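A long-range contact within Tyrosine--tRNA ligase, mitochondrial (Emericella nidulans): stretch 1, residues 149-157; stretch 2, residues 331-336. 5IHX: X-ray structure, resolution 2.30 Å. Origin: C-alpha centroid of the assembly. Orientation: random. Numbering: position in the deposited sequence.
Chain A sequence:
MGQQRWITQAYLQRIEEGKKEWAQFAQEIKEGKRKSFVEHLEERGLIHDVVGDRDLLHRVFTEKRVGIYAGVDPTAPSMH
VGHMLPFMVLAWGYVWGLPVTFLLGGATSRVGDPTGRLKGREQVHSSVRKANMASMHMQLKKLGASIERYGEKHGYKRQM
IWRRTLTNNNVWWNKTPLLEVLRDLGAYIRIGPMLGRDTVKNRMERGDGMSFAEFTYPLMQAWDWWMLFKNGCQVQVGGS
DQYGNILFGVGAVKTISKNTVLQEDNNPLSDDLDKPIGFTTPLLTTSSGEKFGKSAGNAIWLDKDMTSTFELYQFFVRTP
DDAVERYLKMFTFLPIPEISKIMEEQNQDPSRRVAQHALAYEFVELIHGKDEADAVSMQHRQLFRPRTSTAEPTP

Stretch 1, residues 149-157: RYGEKHGYK
Stretch 2, residues 331-336: FTFLPI

The contact joins the end of a helix to an extended turn at least 177 residues away in sequence, and one phenylalanine organises it. Stretch 1 is helical through K153, having entered the helix earlier in the chain, and H154 is the first residue to leave it, at phi/psi -100/19. Stretch 2 reaches the contact without regular structure: T332 is extended at -137/166, F333 turns at -98/12, L334 and P335 follow at -58/129 and -58/149, and P335 takes the N-cap position of the next helix. The closest CA atoms across the gap are those of H154 and F333, 6.8 Å apart, and 306 Å² is buried in all, counting both sides.

F333 contributes the largest share of that surface. Its CA-to-CB bond points toward stretch 1, and chi1 -82° (m) with chi2 -176° lays the ring among Y150, G151 and Y156. Y150, also pointing toward its partner, takes chi1 -175° (t) and chi2 68°. This brings its CE2 to 3.5 Å from F333 CG and its CD2 over one face of the F333 ring; the two rings meet obliquely, centroids 5.1 Å apart and planes at 42°. The same tyrosine reaches the backbone: F333 N donates to Y150 OH at 3.2 Å with a nearly straight angle of 171°. Tyrosine suits this buried site because its ring packs against carbon while its hydroxyl satisfies an amide. T332 packs beside that hydroxyl, its CB 3.5 Å from Y150 OH.

At the edge of the F333 ring lies G151, whose CA is 4.0 Å from F333 CD1. A CB on G151 would point sideways and come no nearer than 4.1 Å to F333 CE1, so this contact does not itself call for glycine. Its carbonyl shapes the exit from the helix, accepting a weak bond from H154 N (3.1 Å to G151 O) and another from Y156 N (3.0 Å to G151 O). G155, at phi/psi 93/4, makes no contact across the gap; a CB there would jam against the carbonyl O of H154, so the turn itself calls for glycine.

That turn presents H154 and Y156, both pointing toward stretch 2. H154, with chi1 -73° (m) and chi2 -77°, offers a ring face to F333 CB, which sits 4.0 Å from the ring centroid and 28° off the normal in a CH-pi contact. L334 N lies over a face of the imidazole too, and H154 CE1 reaches L334 CD2 at 3.9 Å, although the L334 CA-to-CB bond points away. Y156, at chi1 -57° (m) and chi2 -88°, brings CE2 to 4.5 Å from F333 CD1, its ring oblique to that of F333 at 67°. A water extends its reach, lying 2.8 Å from Y156 OH and donating to F333 O at 2.6 Å.

Within stretch 2, T332 at chi1 87° (p) braces the turn: L334 N donates to T332 OG1 at 3.0 Å. A threonine hydroxyl thus holds the backbone that carries F333 into its pocket.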

ATOM      1  N   ARG A 149     -26.184 -21.266  21.907  1.00 24.32           N
ATOM      2  CA  ARG A 149     -27.075 -22.397  22.143  1.00 29.43           C
ATOM      3  C   ARG A 149     -26.305 -23.573  22.750  1.00 34.53           C
ATOM      4  O   ARG A 149     -26.750 -24.186  23.717  1.00 29.11           O
ATOM      5  CB  ARG A 149     -27.758 -22.827  20.838  1.00 26.74           C
ATOM      6  CG  ARG A 149     -28.358 -24.234  20.878  1.00 30.75           C
ATOM      7  CD  ARG A 149     -29.025 -24.607  19.563  1.00 26.09           C
ATOM      8  NE  ARG A 149     -28.095 -24.556  18.438  1.00 28.57           N
ATOM      9  CZ  ARG A 149     -27.127 -25.444  18.223  1.00 27.96           C
ATOM     10  NH1 ARG A 149     -26.945 -26.454  19.065  1.00 30.53           N
ATOM     11  NH2 ARG A 149     -26.329 -25.318  17.171  1.00 31.31           N
ATOM     12  N   TYR A 150     -25.159 -23.897  22.161  1.00 29.83           N
ATOM     13  CA  TYR A 150     -24.342 -25.012  22.628  1.00 26.37           C
ATOM     14  C   TYR A 150     -23.808 -24.754  24.036  1.00 24.98           C
ATOM     15  O   TYR A 150     -23.720 -25.669  24.852  1.00 29.56           O
ATOM     16  CB  TYR A 150     -23.193 -25.259  21.649  1.00 25.08           C
ATOM     17  CG  TYR A 150     -22.341 -26.464  21.970  1.00 24.75           C
ATOM     18  CD1 TYR A 150     -22.855 -27.748  21.860  1.00 24.25           C
ATOM     19  CD2 TYR A 150     -21.014 -26.320  22.353  1.00 27.21           C
ATOM     20  CE1 TYR A 150     -22.078 -28.856  22.140  1.00 25.92           C
ATOM     21  CE2 TYR A 150     -20.225 -27.423  22.635  1.00 28.55           C
ATOM     22  CZ  TYR A 150     -20.760 -28.688  22.523  1.00 29.07           C
ATOM     23  OH  TYR A 150     -19.978 -29.783  22.809  1.00 32.16           O
ATOM     24  N   GLY A 151     -23.461 -23.502  24.319  1.00 29.65           N
ATOM     25  CA  GLY A 151     -23.031 -23.117  25.650  1.00 32.13           C
ATOM     26  C   GLY A 151     -24.141 -23.325  26.665  1.00 34.08           C
ATOM     27  O   GLY A 151     -23.899 -23.792  27.777  1.00 29.86           O
ATOM     28  N   GLU A 152     -25.361 -22.964  26.276  1.00 29.97           N
ATOM     29  CA  GLU A 152     -26.536 -23.137  27.127  1.00 36.07           C
ATOM     30  C   GLU A 152     -26.703 -24.596  27.545  1.00 35.38           C
ATOM     31  O   GLU A 152     -27.000 -24.884  28.705  1.00 33.91           O
ATOM     32  CB  GLU A 152     -27.796 -22.643  26.405  1.00 43.29           C
ATOM     33  CG  GLU A 152     -29.101 -22.849  27.172  1.00 60.31           C
ATOM     34  CD  GLU A 152     -29.238 -21.936  28.375  1.00 81.04           C
ATOM     35  OE1 GLU A 152     -28.484 -20.943  28.467  1.00 84.56           O
ATOM     36  OE2 GLU A 152     -30.106 -22.213  29.231  1.00 89.34           O
ATOM     37  N   LYS A 153     -26.529 -25.511  26.596  1.00 34.78           N
ATOM     38  CA  LYS A 153     -26.665 -26.936  26.880  1.00 32.42           C
ATOM     39  C   LYS A 153     -25.746 -27.365  28.020  1.00 36.60           C
ATOM     40  O   LYS A 153     -26.110 -28.214  28.830  1.00 43.38           O
ATOM     41  CB  LYS A 153     -26.362 -27.773  25.630  1.00 36.29           C
ATOM     42  CG  LYS A 153     -25.976 -29.222  25.943  1.00 42.80           C
ATOM     43  CD  LYS A 153     -25.772 -30.064  24.697  1.00 52.90           C
ATOM     44  CE  LYS A 153     -25.307 -31.464  25.075  1.00 57.95           C
ATOM     45  NZ  LYS A 153     -25.145 -32.363  23.903  1.00 58.27           N
ATOM     46  N   HIS A 154     -24.555 -26.775  28.077  1.00 35.63           N
ATOM     47  CA  HIS A 154     -23.537 -27.195  29.034  1.00 29.09           C
ATOM     48  C   HIS A 154     -23.462 -26.289  30.264  1.00 31.85           C
ATOM     49  O   HIS A 154     -22.461 -26.281  30.981  1.00 32.79           O
ATOM     50  CB  HIS A 154     -22.179 -27.270  28.332  1.00 29.92           C
ATOM     51  CG  HIS A 154     -22.056 -28.442  27.410  1.00 31.85           C
ATOM     52  ND1 HIS A 154     -21.834 -29.725  27.863  1.00 36.43           N
ATOM     53  CD2 HIS A 154     -22.147 -28.532  26.061  1.00 29.33           C
ATOM     54  CE1 HIS A 154     -21.783 -30.552  26.835  1.00 34.78           C
ATOM     55  NE2 HIS A 154     -21.968 -29.853  25.729  1.00 37.25           N
ATOM     56  N   GLY A 155     -24.525 -25.527  30.504  1.00 35.57           N
ATOM     57  CA  GLY A 155     -24.670 -24.793  31.749  1.00 31.15           C
ATOM     58  C   GLY A 155     -24.168 -23.360  31.741  1.00 35.43           C
ATOM     59  O   GLY A 155     -24.186 -22.697  32.778  1.00 38.80           O
ATOM     60  N   TYR A 156     -23.723 -22.879  30.585  1.00 31.38           N
ATOM     61  CA  TYR A 156     -23.264 -21.498  30.472  1.00 39.06           C
ATOM     62  C   TYR A 156     -24.429 -20.615  30.046  1.00 40.85           C
ATOM     63  O   TYR A 156     -24.837 -20.622  28.883  1.00 38.44           O
ATOM     64  CB  TYR A 156     -22.105 -21.388  29.476  1.00 32.03           C
ATOM     65  CG  TYR A 156     -20.935 -22.275  29.834  1.00 27.75           C
ATOM     66  CD1 TYR A 156     -19.931 -21.829  30.683  1.00 36.25           C
ATOM     67  CD2 TYR A 156     -20.844 -23.567  29.336  1.00 30.55           C
ATOM     68  CE1 TYR A 156     -18.864 -22.644  31.018  1.00 37.31           C
ATOM     69  CE2 TYR A 156     -19.786 -24.386  29.663  1.00 30.42           C
ATOM     70  CZ  TYR A 156     -18.800 -23.923  30.505  1.00 34.03           C
ATOM     71  OH  TYR A 156     -17.747 -24.747  30.833  1.00 39.29           O
ATOM     72  N   LYS A 157     -24.960 -19.860  31.002  1.00 44.28           N
ATOM     73  CA  LYS A 157     -26.126 -19.016  30.769  1.00 43.29           C
ATOM     74  C   LYS A 157     -25.687 -17.605  30.408  1.00 39.02           C
ATOM     75  O   LYS A 157     -24.913 -16.982  31.135  1.00 40.92           O
ATOM     76  CB  LYS A 157     -27.028 -18.990  32.005  1.00 43.66           C
ATOM     77  N   PHE A 331     -12.619 -29.933  20.759  1.00 25.54           N
ATOM     78  CA  PHE A 331     -13.785 -29.715  19.897  1.00 28.77           C
ATOM     79  C   PHE A 331     -15.141 -29.702  20.614  1.00 27.92           C
ATOM     80  O   PHE A 331     -16.171 -29.540  19.965  1.00 30.66           O
ATOM     81  CB  PHE A 331     -13.827 -30.786  18.801  1.00 27.44           C
ATOM     82  CG  PHE A 331     -12.816 -30.580  17.711  1.00 33.50           C
ATOM     83  CD1 PHE A 331     -13.001 -29.591  16.759  1.00 29.58           C
ATOM     84  CD2 PHE A 331     -11.689 -31.384  17.626  1.00 26.65           C
ATOM     85  CE1 PHE A 331     -12.079 -29.400  15.748  1.00 33.87           C
ATOM     86  CE2 PHE A 331     -10.764 -31.197  16.616  1.00 30.36           C
ATOM     87  CZ  PHE A 331     -10.959 -30.203  15.676  1.00 31.33           C
ATOM     88  N   THR A 332     -15.152 -29.868  21.935  1.00 27.70           N
ATOM     89  CA  THR A 332     -16.414 -29.885  22.680  1.00 22.16           C
ATOM     90  C   THR A 332     -16.325 -29.076  23.968  1.00 25.61           C
ATOM     91  O   THR A 332     -15.236 -28.708  24.411  1.00 23.95           O
ATOM     92  CB  THR A 332     -16.851 -31.324  23.039  1.00 27.04           C
ATOM     93  OG1 THR A 332     -16.243 -31.722  24.275  1.00 27.33           O
ATOM     94  CG2 THR A 332     -16.468 -32.311  21.939  1.00 24.09           C
ATOM     95  N   PHE A 333     -17.491 -28.808  24.556  1.00 24.95           N
ATOM     96  CA  PHE A 333     -17.596 -28.138  25.853  1.00 26.98           C
ATOM     97  C   PHE A 333     -17.789 -29.154  26.982  1.00 28.42           C
ATOM     98  O   PHE A 333     -18.113 -28.783  28.109  1.00 32.15           O
ATOM     99  CB  PHE A 333     -18.763 -27.138  25.849  1.00 29.46           C
ATOM    100  CG  PHE A 333     -18.439 -25.799  25.222  1.00 33.81           C
ATOM    101  CD1 PHE A 333     -19.381 -24.782  25.237  1.00 36.86           C
ATOM    102  CD2 PHE A 333     -17.218 -25.561  24.603  1.00 23.31           C
ATOM    103  CE1 PHE A 333     -19.111 -23.552  24.665  1.00 32.46           C
ATOM    104  CE2 PHE A 333     -16.943 -24.330  24.031  1.00 26.34           C
ATOM    105  CZ  PHE A 333     -17.890 -23.325  24.063  1.00 29.05           C
ATOM    106  N   LEU A 334     -17.594 -30.433  26.672  1.00 26.58           N
ATOM    107  CA  LEU A 334     -17.724 -31.494  27.666  1.00 28.49           C
ATOM    108  C   LEU A 334     -16.767 -31.254  28.833  1.00 28.59           C
ATOM    109  O   LEU A 334     -15.580 -31.014  28.612  1.00 29.73           O
ATOM    110  CB  LEU A 334     -17.445 -32.862  27.040  1.00 24.22           C
ATOM    111  CG  LEU A 334     -18.518 -33.461  26.128  1.00 30.22           C
ATOM    112  CD1 LEU A 334     -17.948 -34.643  25.370  1.00 25.99           C
ATOM    113  CD2 LEU A 334     -19.742 -33.890  26.927  1.00 29.68           C
ATOM    114  N   PRO A 335     -17.282 -31.294  30.079  1.00 35.67           N
ATOM    115  CA  PRO A 335     -16.395 -31.154  31.241  1.00 37.17           C
ATOM    116  C   PRO A 335     -15.297 -32.214  31.269  1.00 32.50           C
ATOM    117  O   PRO A 335     -15.506 -33.323  30.776  1.00 29.10           O
ATOM    118  CB  PRO A 335     -17.340 -31.328  32.435  1.00 33.03           C
ATOM    119  CG  PRO A 335     -18.687 -30.987  31.916  1.00 31.78           C
ATOM    120  CD  PRO A 335     -18.695 -31.421  30.482  1.00 35.45           C
ATOM    121  N   ILE A 336     -14.141 -31.865  31.825  1.00 32.95           N
ATOM    122  CA  ILE A 336     -13.013 -32.790  31.894  1.00 37.33           C
ATOM    123  C   ILE A 336     -13.375 -34.074  32.648  1.00 38.93           C
ATOM    124  O   ILE A 336     -13.015 -35.165  32.209  1.00 38.52           O
ATOM    125  CB  ILE A 336     -11.780 -32.126  32.554  1.00 37.80           C
ATOM    126  CG1 ILE A 336     -11.274 -30.956  31.701  1.00 42.78           C
ATOM    127  CG2 ILE A 336     -10.670 -33.150  32.803  1.00 41.77           C
ATOM    128  CD1 ILE A 336     -10.729 -31.348  30.338  1.00 45.51           C
TER
HETATM  129  O   HOH W   1     -18.225 -27.473  30.332  1.00 28.35           O